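Local coordinates for protein hydrogenase 2 maturation peptidase (Thaumarchaeota archaeon SCGC AB-539-E09, PDB 5TTX) that probably cleaves a C-terminal extension from the large-subunit precursor of a nickel-iron hydrogenase as a late step of its maturation, at residues P27-V30 against D31-S35; S37-D40 against Y41-A44; R45-T49 against A50-V54; K114-G117 against V118-G121. All coordinates share one frame; numbering follows the deposited sequence.

Interaction 1. Residues P27-V30 against D31-S35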
loop_
_atom_site.group_PDB
_atom_site.type_symbol
_atom_site.label_atom_id
_atom_site.label_comp_id
_atom_site.label_asym_id
_atom_site.label_seq_id
_atom_site.Cartn_x
_atom_site.Cartn_y
_atom_site.Cartn_z
ATOM N N PRO A 27 -2.832 22.658 -41.848
ATOM C CA PRO A 27 -3.453 21.875 -42.933
ATOM C C PRO A 27 -2.852 22.152 -44.290
ATOM O O PRO A 27 -2.804 21.244 -45.137
ATOM C CB PRO A 27 -4.925 22.307 -42.881
ATOM C CG PRO A 27 -5.161 22.689 -41.403
ATOM C CD PRO A 27 -3.830 23.283 -40.950
ATOM N N ARG A 28 -2.394 23.385 -44.534
ATOM C CA ARG A 28 -1.800 23.692 -45.828
ATOM C C ARG A 28 -0.408 23.063 -45.974
ATOM O O ARG A 28 -0.005 22.726 -47.089
ATOM C CB ARG A 28 -1.764 25.207 -46.036
ATOM C CG ARG A 28 -3.147 25.842 -46.363
ATOM C CD ARG A 28 -3.606 25.561 -47.813
ATOM N NE ARG A 28 -2.629 26.098 -48.741
ATOM C CZ ARG A 28 -2.694 27.318 -49.269
ATOM N NH1 ARG A 28 -3.718 28.131 -48.979
ATOM N NH2 ARG A 28 -1.731 27.726 -50.080
ATOM N N VAL A 29 0.330 22.881 -44.872
ATOM C CA VAL A 29 1.572 22.116 -44.945
ATOM C C VAL A 29 1.267 20.662 -45.275
ATOM O O VAL A 29 1.950 20.039 -46.095
ATOM C CB VAL A 29 2.378 22.224 -43.635
ATOM C CG1 VAL A 29 3.560 21.210 -43.668
ATOM C CG2 VAL A 29 2.899 23.661 -43.408
ATOM N N VAL A 30 0.229 20.101 -44.658
ATOM C CA VAL A 30 -0.166 18.737 -45.001
ATOM C C VAL A 30 -0.462 18.622 -46.492
ATOM O O VAL A 30 -0.076 17.636 -47.132
ATOM C CB VAL A 30 -1.361 18.295 -44.139
ATOM C CG1 VAL A 30 -1.924 16.949 -44.626
ATOM C CG2 VAL A 30 -0.909 18.199 -42.691
ATOM N N ASP A 31 -1.140 19.631 -47.074
ATOM C CA ASP A 31 -1.384 19.622 -48.515
ATOM C C ASP A 31 -0.080 19.517 -49.292
ATOM O O ASP A 31 0.017 18.741 -50.249
ATOM C CB ASP A 31 -2.124 20.886 -48.963
ATOM C CG ASP A 31 -3.533 20.972 -48.428
ATOM O OD1 ASP A 31 -3.998 20.012 -47.769
ATOM O OD2 ASP A 31 -4.176 22.014 -48.679
ATOM N N LEU A 32 0.936 20.294 -48.904
ATOM C CA LEU A 32 2.222 20.198 -49.589
ATOM C C LEU A 32 2.811 18.803 -49.452
ATOM O O LEU A 32 3.243 18.204 -50.444
ATOM C CB LEU A 32 3.192 21.248 -49.056
ATOM C CG LEU A 32 2.861 22.692 -49.426
ATOM C CD1 LEU A 32 3.866 23.629 -48.755
ATOM C CD2 LEU A 32 2.864 22.892 -50.982
ATOM N N LEU A 33 2.817 18.259 -48.232
ATOM C CA LEU A 33 3.397 16.934 -47.992
ATOM C C LEU A 33 2.641 15.847 -48.750
ATOM O O LEU A 33 3.251 14.990 -49.396
ATOM C CB LEU A 33 3.412 16.639 -46.494
ATOM C CG LEU A 33 4.376 17.526 -45.712
ATOM C CD1 LEU A 33 4.164 17.354 -44.223
ATOM C CD2 LEU A 33 5.819 17.183 -46.090
ATOM N N SER A 34 1.305 15.878 -48.699
ATOM C CA SER A 34 0.498 14.911 -49.441
ATOM C C SER A 34 0.765 14.932 -50.935
ATOM O O SER A 34 0.469 13.945 -51.610
ATOM C CB SER A 34 -0.994 15.154 -49.216
ATOM O OG SER A 34 -1.353 14.834 -47.874
ATOM N N SER A 35 1.285 16.019 -51.486
ATOM C CA SER A 35 1.553 16.006 -52.914
ATOM C C SER A 35 2.992 15.615 -53.236
ATOM O O SER A 35 3.332 15.487 -54.409
ATOM C CB SER A 35 1.207 17.361 -53.553
ATOM O OG SER A 35 2.234 18.318 -53.373
#
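The last turns of helix 25-34, the crossover helix of a beta-alpha-beta unit between strands 10-15 and 42-48, bring P27, R28, V29 and V30 against D31, L32, L33 and S34. Alpha-helical bonding is evident in four backbone bonds, each from an N-H to the carbonyl four residues earlier. The straightest is S34 N to V30 O at 2.7 Å, with an N-H...O angle of 173°; L33 N to V29 O, at 2.9 Å, is likewise aligned with its carbonyl. V30 O is gripped twice, since S34 OG also donates to it at 3.2 Å, from above the carbonyl plane. That second bond depends on OG standing beside its own backbone N (chi1 -69°).

On the polar flank, the planes of the D31 carboxylate and the R28 guanidinium are nearly parallel, 10° apart, though the side chains cross at a slant, and R28 NE stays 4.4 Å from D31 OD2, beyond a salt bridge. The nearer approach is R28 CD to D31 OD2, 3.7 Å. The salt-bridge partner of D31 is R18, which meets OD1. An asparagine in place of D31 would probably leave the charge of R18 without this mate and weaken the electrostatic pull on R28.

On the apolar flank, V29 and L33 lie side by side, CG1 to CD1 3.9 Å. V29 packs on A150 of helix 141-158, while V30 and L33 face A44 of strand 42-48. Such a division, with apolar residues against sheet and neighbouring helix and charged ones on another flank, is that of an amphipathic helix in a beta-alpha-beta crossover.

Interaction 2. Residues S37-D40 against Y41-A44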
loop_
_atom_site.group_PDB
_atom_site.type_symbol
_atom_site.label_atom_id
_atom_site.label_comp_id
_atom_site.label_asym_id
_atom_site.label_seq_id
_atom_site.Cartn_x
_atom_site.Cartn_y
_atom_site.Cartn_z
ATOM N N SER A 37 6.178 12.726 -52.597
ATOM C CA SER A 37 6.138 11.269 -52.630
ATOM C C SER A 37 6.846 10.795 -51.373
ATOM O O SER A 37 8.055 10.564 -51.371
ATOM C CB SER A 37 6.777 10.717 -53.909
ATOM O OG SER A 37 6.264 11.386 -55.053
ATOM N N LEU A 38 6.136 10.693 -50.370
ATOM C CA LEU A 38 6.586 10.327 -49.041
ATOM C C LEU A 38 6.461 8.824 -48.820
ATOM O O LEU A 38 5.547 8.182 -49.354
ATOM C CB LEU A 38 5.772 11.060 -47.990
ATOM C CG LEU A 38 6.038 12.561 -47.899
ATOM C CD1 LEU A 38 5.236 13.166 -46.759
ATOM C CD2 LEU A 38 7.519 12.839 -47.716
ATOM N N PRO A 39 7.374 8.252 -48.040
ATOM C CA PRO A 39 7.266 6.827 -47.702
ATOM C C PRO A 39 5.906 6.505 -47.094
ATOM O O PRO A 39 5.294 7.337 -46.409
ATOM C CB PRO A 39 8.393 6.613 -46.687
ATOM C CG PRO A 39 9.288 7.815 -46.811
ATOM C CD PRO A 39 8.455 8.935 -47.312
ATOM N N ASP A 40 5.438 5.279 -47.356
ATOM C CA ASP A 40 4.132 4.838 -46.867
ATOM C C ASP A 40 4.005 4.972 -45.358
ATOM O O ASP A 40 2.892 5.163 -44.846
ATOM C CB ASP A 40 3.869 3.383 -47.263
ATOM C CG ASP A 40 3.337 3.246 -48.677
ATOM O OD1 ASP A 40 3.665 2.234 -49.335
ATOM O OD2 ASP A 40 2.596 4.149 -49.135
ATOM N N TYR A 41 5.119 4.880 -44.624
ATOM C CA TYR A 41 5.005 4.862 -43.172
ATOM C C TYR A 41 4.704 6.246 -42.592
ATOM O O TYR A 41 4.314 6.345 -41.423
ATOM C CB TYR A 41 6.270 4.234 -42.552
ATOM C CG TYR A 41 7.508 5.087 -42.653
ATOM C CD1 TYR A 41 7.712 6.151 -41.770
ATOM C CD2 TYR A 41 8.479 4.835 -43.608
ATOM C CE1 TYR A 41 8.825 6.966 -41.865
ATOM C CE2 TYR A 41 9.627 5.620 -43.680
ATOM C CZ TYR A 41 9.776 6.691 -42.810
ATOM O OH TYR A 41 10.883 7.493 -42.872
ATOM N N VAL A 42 4.850 7.306 -43.375
ATOM C CA VAL A 42 4.479 8.647 -42.948
ATOM C C VAL A 42 2.996 8.867 -43.224
ATOM O O VAL A 42 2.532 8.657 -44.347
ATOM C CB VAL A 42 5.328 9.698 -43.677
ATOM C CG1 VAL A 42 4.886 11.107 -43.280
ATOM C CG2 VAL A 42 6.780 9.478 -43.355
ATOM N N ASP A 43 2.246 9.282 -42.202
ATOM C CA ASP A 43 0.875 9.759 -42.384
ATOM C C ASP A 43 0.871 11.273 -42.215
ATOM O O ASP A 43 1.050 11.774 -41.101
ATOM C CB ASP A 43 -0.089 9.142 -41.376
ATOM C CG ASP A 43 -0.546 7.785 -41.766
ATOM O OD1 ASP A 43 -1.431 7.273 -41.053
ATOM O OD2 ASP A 43 -0.018 7.218 -42.759
ATOM N N ALA A 44 0.674 11.998 -43.311
ATOM C CA ALA A 44 0.434 13.441 -43.271
ATOM C C ALA A 44 -1.072 13.640 -43.209
ATOM O O ALA A 44 -1.767 13.364 -44.178
ATOM C CB ALA A 44 1.025 14.131 -44.498
HETATM O O HOH W 1 0.875 6.927 -45.721
#
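A chi1 of 71° places the Y41 ring between its own backbone N and carbonyl carbon, the crowded position, and so brings it alongside the pyrrolidine of P39. The two side chains point the same way. P39 CB meets CE2 of the Y41 ring at 3.4 Å, and P39 CG follows at 3.8 Å from the same CE2. Replacing Y41 by a serine would probably uncover this flank of the proline and lose the apolar contact across the turn.

The backbone that permits the pairing is a type I beta turn from P39 to V42. It is closed by V42 N donating to P39 O at 3.1 Å, with an N-H...O angle of 156°; the donor stands well above the carbonyl plane. V42 has CG1 anti to its backbone N (chi1 177°), and this branch meets L38 CD1 at 4.1 Å, while its CG2 faces the proline ring.

Across the polar side of the turn, a water lies 2.8 Å from D40 O and equally near V42 O, close enough to donate to either carbonyl. D43 turns its OD1 to the hydroxyl of Y61.

The turn thus delivers the chain from helix 25-34 into edge strand 42-48 at the surface: L38 rests on L33 of that helix and on L160, V42 packs on V12, and Y41 and D43 hydrogen-bond through their backbones to R9, just before the adjacent parallel strand 10-15, and to V10 and V12 within it.

Interaction 3. Residues R45-T49 against A50-V54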
loop_
_atom_site.group_PDB
_atom_site.type_symbol
_atom_site.label_atom_id
_atom_site.label_comp_id
_atom_site.label_asym_id
_atom_site.label_seq_id
_atom_site.Cartn_x
_atom_site.Cartn_y
_atom_site.Cartn_z
ATOM N N ARG A 45 -1.589 14.084 -42.067
ATOM C CA ARG A 45 -3.027 14.070 -41.831
ATOM C C ARG A 45 -3.516 15.472 -41.488
ATOM O O ARG A 45 -2.952 16.150 -40.614
ATOM C CB ARG A 45 -3.397 13.072 -40.719
ATOM C CG ARG A 45 -3.881 11.714 -41.265
ATOM C CD ARG A 45 -4.114 10.645 -40.178
ATOM N NE ARG A 45 -5.110 11.033 -39.171
ATOM C CZ ARG A 45 -5.279 10.409 -38.004
ATOM N NH1 ARG A 45 -6.206 10.821 -37.145
ATOM N NH2 ARG A 45 -4.517 9.369 -37.690
ATOM N N ASP A 46 -4.562 15.894 -42.180
ATOM C CA ASP A 46 -5.188 17.196 -41.963
ATOM C C ASP A 46 -6.211 17.036 -40.842
ATOM O O ASP A 46 -7.339 16.588 -41.064
ATOM C CB ASP A 46 -5.815 17.680 -43.268
ATOM C CG ASP A 46 -6.644 18.937 -43.104
ATOM O OD1 ASP A 46 -6.636 19.561 -42.018
ATOM O OD2 ASP A 46 -7.308 19.305 -44.091
ATOM N N ILE A 47 -5.810 17.394 -39.628
ATOM C CA ILE A 47 -6.680 17.262 -38.463
ATOM C C ILE A 47 -7.685 18.412 -38.374
ATOM O O ILE A 47 -8.759 18.251 -37.769
ATOM C CB ILE A 47 -5.771 17.156 -37.228
ATOM C CG1 ILE A 47 -4.863 15.930 -37.377
ATOM C CG2 ILE A 47 -6.552 17.071 -35.934
ATOM C CD1 ILE A 47 -5.602 14.612 -37.353
ATOM N N GLY A 48 -7.370 19.563 -38.971
ATOM C CA GLY A 48 -8.289 20.686 -38.934
ATOM C C GLY A 48 -8.555 21.145 -37.512
ATOM O O GLY A 48 -7.633 21.364 -36.721
ATOM N N THR A 49 -9.841 21.271 -37.188
ATOM C CA THR A 49 -10.339 21.647 -35.866
ATOM C C THR A 49 -10.990 20.478 -35.148
ATOM O O THR A 49 -11.617 20.675 -34.103
ATOM C CB THR A 49 -11.383 22.764 -35.987
ATOM O OG1 THR A 49 -12.402 22.338 -36.905
ATOM C CG2 THR A 49 -10.764 24.043 -36.485
ATOM N N ALA A 50 -10.917 19.279 -35.716
ATOM C CA ALA A 50 -11.652 18.139 -35.191
ATOM C C ALA A 50 -10.907 17.380 -34.093
ATOM O O ALA A 50 -11.489 16.462 -33.506
ATOM C CB ALA A 50 -12.002 17.177 -36.341
ATOM N N GLY A 51 -9.643 17.727 -33.810
ATOM C CA GLY A 51 -8.830 17.011 -32.830
ATOM C C GLY A 51 -8.552 15.562 -33.216
ATOM O O GLY A 51 -9.045 15.040 -34.211
ATOM N N ILE A 52 -7.771 14.889 -32.386
ATOM C CA ILE A 52 -7.425 13.495 -32.640
ATOM C C ILE A 52 -7.592 12.691 -31.360
ATOM O O ILE A 52 -7.301 13.184 -30.266
ATOM C CB ILE A 52 -5.992 13.373 -33.197
ATOM C CG1 ILE A 52 -5.611 11.901 -33.385
ATOM C CG2 ILE A 52 -5.030 14.149 -32.334
ATOM C CD1 ILE A 52 -4.532 11.663 -34.445
ATOM N N THR A 53 -8.107 11.468 -31.496
ATOM C CA THR A 53 -8.175 10.524 -30.390
ATOM C C THR A 53 -6.814 9.863 -30.133
ATOM O O THR A 53 -6.104 9.464 -31.065
ATOM C CB THR A 53 -9.221 9.449 -30.679
ATOM O OG1 THR A 53 -10.456 10.075 -31.037
ATOM C CG2 THR A 53 -9.447 8.547 -29.455
ATOM N N VAL A 54 -6.461 9.745 -28.853
ATOM C CA VAL A 54 -5.234 9.059 -28.456
ATOM C C VAL A 54 -5.406 7.544 -28.558
ATOM O O VAL A 54 -4.644 6.862 -29.256
ATOM C CB VAL A 54 -4.811 9.492 -27.034
ATOM C CG1 VAL A 54 -3.599 8.686 -26.541
ATOM C CG2 VAL A 54 -4.503 10.990 -27.008
HETATM O O HOH W 2 -7.745 19.738 -34.469
#
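R45 brings the end of its guanidinium against the CD1 methyl of I52, NH1 reaching I52 CD1 at 3.3 Å and CZ the same methyl at 3.8 Å. The two side chains meet at about a right angle, across the type II' beta turn, I47 to A50, that ends strand 42-48. The contact is van der Waals in kind: the arginine finds its charged partner in D57, through a salt bridge from NH2, which also bonds to the hydroxyl of Y61. I52 CG1 is anti to the backbone N (chi1 177°), an arrangement that carries CD1 toward the R45 guanidinium.

The turn is closed by A50 N donating to I47 O at 3.2 Å, at an N-H...O angle of 157°. Its second residue, G48, has a positive phi of 61°, as the type II' form requires there. I47 CG2 lies against the G51 carbonyl, 3.6 Å from G51 O; the apolar contact is I47 CD1 to I52 CD1, 4.3 Å.

Beyond the turn the chain enters a subunit interface. A50 O accepts a hydrogen bond from H102 of the second subunit, whose E103 accepts from V54 N, while I52 packs on M99 of that same chain. Beside the turn, one water ties the strand end to the outgoing loop: it donates to G48 O at 2.8 Å and accepts from G51 N at the same distance.

Interaction 4. Residues K114-G117 against V118-G121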
loop_
_atom_site.group_PDB
_atom_site.type_symbol
_atom_site.label_atom_id
_atom_site.label_comp_id
_atom_site.label_asym_id
_atom_site.label_seq_id
_atom_site.Cartn_x
_atom_site.Cartn_y
_atom_site.Cartn_z
ATOM N N LYS A 114 -3.446 8.070 -18.095
ATOM C CA LYS A 114 -3.737 6.992 -19.039
ATOM C C LYS A 114 -3.586 7.466 -20.483
ATOM O O LYS A 114 -3.077 6.729 -21.337
ATOM C CB LYS A 114 -5.136 6.437 -18.806
ATOM C CG LYS A 114 -5.485 5.267 -19.713
ATOM C CD LYS A 114 -6.836 4.656 -19.333
ATOM C CE LYS A 114 -7.949 5.713 -19.293
ATOM N NZ LYS A 114 -9.117 5.289 -18.463
ATOM N N SER A 115 -4.005 8.701 -20.772
ATOM C CA SER A 115 -3.756 9.268 -22.090
ATOM C C SER A 115 -2.261 9.485 -22.321
ATOM O O SER A 115 -1.673 8.937 -23.264
ATOM C CB SER A 115 -4.526 10.577 -22.234
ATOM O OG SER A 115 -5.861 10.417 -21.759
ATOM N N ILE A 116 -1.633 10.287 -21.458
ATOM C CA ILE A 116 -0.235 10.683 -21.630
ATOM C C ILE A 116 0.669 9.459 -21.768
ATOM O O ILE A 116 1.631 9.461 -22.544
ATOM C CB ILE A 116 0.184 11.586 -20.450
ATOM C CG1 ILE A 116 -0.726 12.801 -20.386
ATOM C CG2 ILE A 116 1.582 12.076 -20.587
ATOM C CD1 ILE A 116 -0.692 13.626 -21.647
ATOM N N GLY A 117 0.354 8.385 -21.039
ATOM C CA GLY A 117 1.193 7.196 -21.003
ATOM C C GLY A 117 1.361 6.471 -22.331
ATOM O O GLY A 117 2.278 5.645 -22.457
ATOM N N VAL A 118 0.507 6.748 -23.320
ATOM C CA VAL A 118 0.589 6.078 -24.614
ATOM C C VAL A 118 0.935 7.015 -25.764
ATOM O O VAL A 118 1.163 6.527 -26.881
ATOM C CB VAL A 118 -0.707 5.306 -24.946
ATOM C CG1 VAL A 118 -0.978 4.211 -23.919
ATOM C CG2 VAL A 118 -1.861 6.251 -25.040
ATOM N N LEU A 119 0.971 8.336 -25.552
ATOM C CA LEU A 119 1.565 9.219 -26.548
ATOM C C LEU A 119 2.980 8.734 -26.848
ATOM O O LEU A 119 3.605 8.112 -25.988
ATOM C CB LEU A 119 1.632 10.667 -26.056
ATOM C CG LEU A 119 0.367 11.473 -25.746
ATOM C CD1 LEU A 119 0.699 12.968 -25.450
ATOM C CD2 LEU A 119 -0.655 11.343 -26.866
ATOM N N PRO A 120 3.427 8.831 -28.093
ATOM C CA PRO A 120 4.783 8.392 -28.418
ATOM C C PRO A 120 5.804 9.344 -27.831
ATOM O O PRO A 120 5.556 10.543 -27.688
ATOM C CB PRO A 120 4.811 8.414 -29.952
ATOM C CG PRO A 120 3.655 9.265 -30.356
ATOM C CD PRO A 120 2.620 9.103 -29.296
ATOM N N GLY A 121 6.964 8.785 -27.479
ATOM C CA GLY A 121 8.026 9.556 -26.857
ATOM C C GLY A 121 8.615 10.640 -27.737
ATOM O O GLY A 121 9.261 11.556 -27.215
#
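I116 and L119 send their terminal methyls across one another obliquely, CD1 to CD1 at 4.1 Å, where the chain leaves helix 107-116. CG1 of I116 and CG of L119 both lie beside the backbone N, the latter at chi1 -64°. The two are directed to a common apolar region: V86 of helix 86-98 touches both, L96 of the second subunit packs on I116, and M99 of that subunit on L119.

V118 is turned differently. Its CG2 sits between its backbone N and carbonyl carbon and rests 3.2 Å from S115 O and 3.9 Å from K114 O, over the exit of the helix, whereas CG1 lies over the preceding peptide, 3.6 Å from G117 C.

The backbone here forms a type I beta turn from I116 to L119, whose own closing bond, L119 N to I116 O, is weak, 3.3 Å long and bent to 133°. One residue earlier, at the helix exit, V118 N donates to S115 O at 3.1 Å and 169°, from above the carbonyl plane.

With the turn itself closed so weakly, and side chains that add dispersion contacts without charge pairing, its position is likely to depend on hydrophobic burial against V54, V86 and the second subunit.

How the interactions relate
Interactions 1, 2 and 3 follow the chain through helix 25-34, the turn after it, and strand 42-48, interaction 3 running on from the strand end into the loop before helix 54-58. Interactions 1 and 3 are partly buried, the first held mainly by helical backbone bonds; interaction 2 is a surface turn. Interactions 1 and 2 touch where L33 CB meets A44 CB at 4.0 Å. P27 and V30 likewise pack on D46 and R45, linking interactions 1 and 3. Interaction 4, also partly buried, lies about 26 Å from interaction 1, centre to centre, yet meets interaction 3 where V54 CG1 touches V118 CG2 at 3.3 Å. Interactions 3 and 4 both reach the second subunit, the former with hydrogen bonds and packing, the latter by packing.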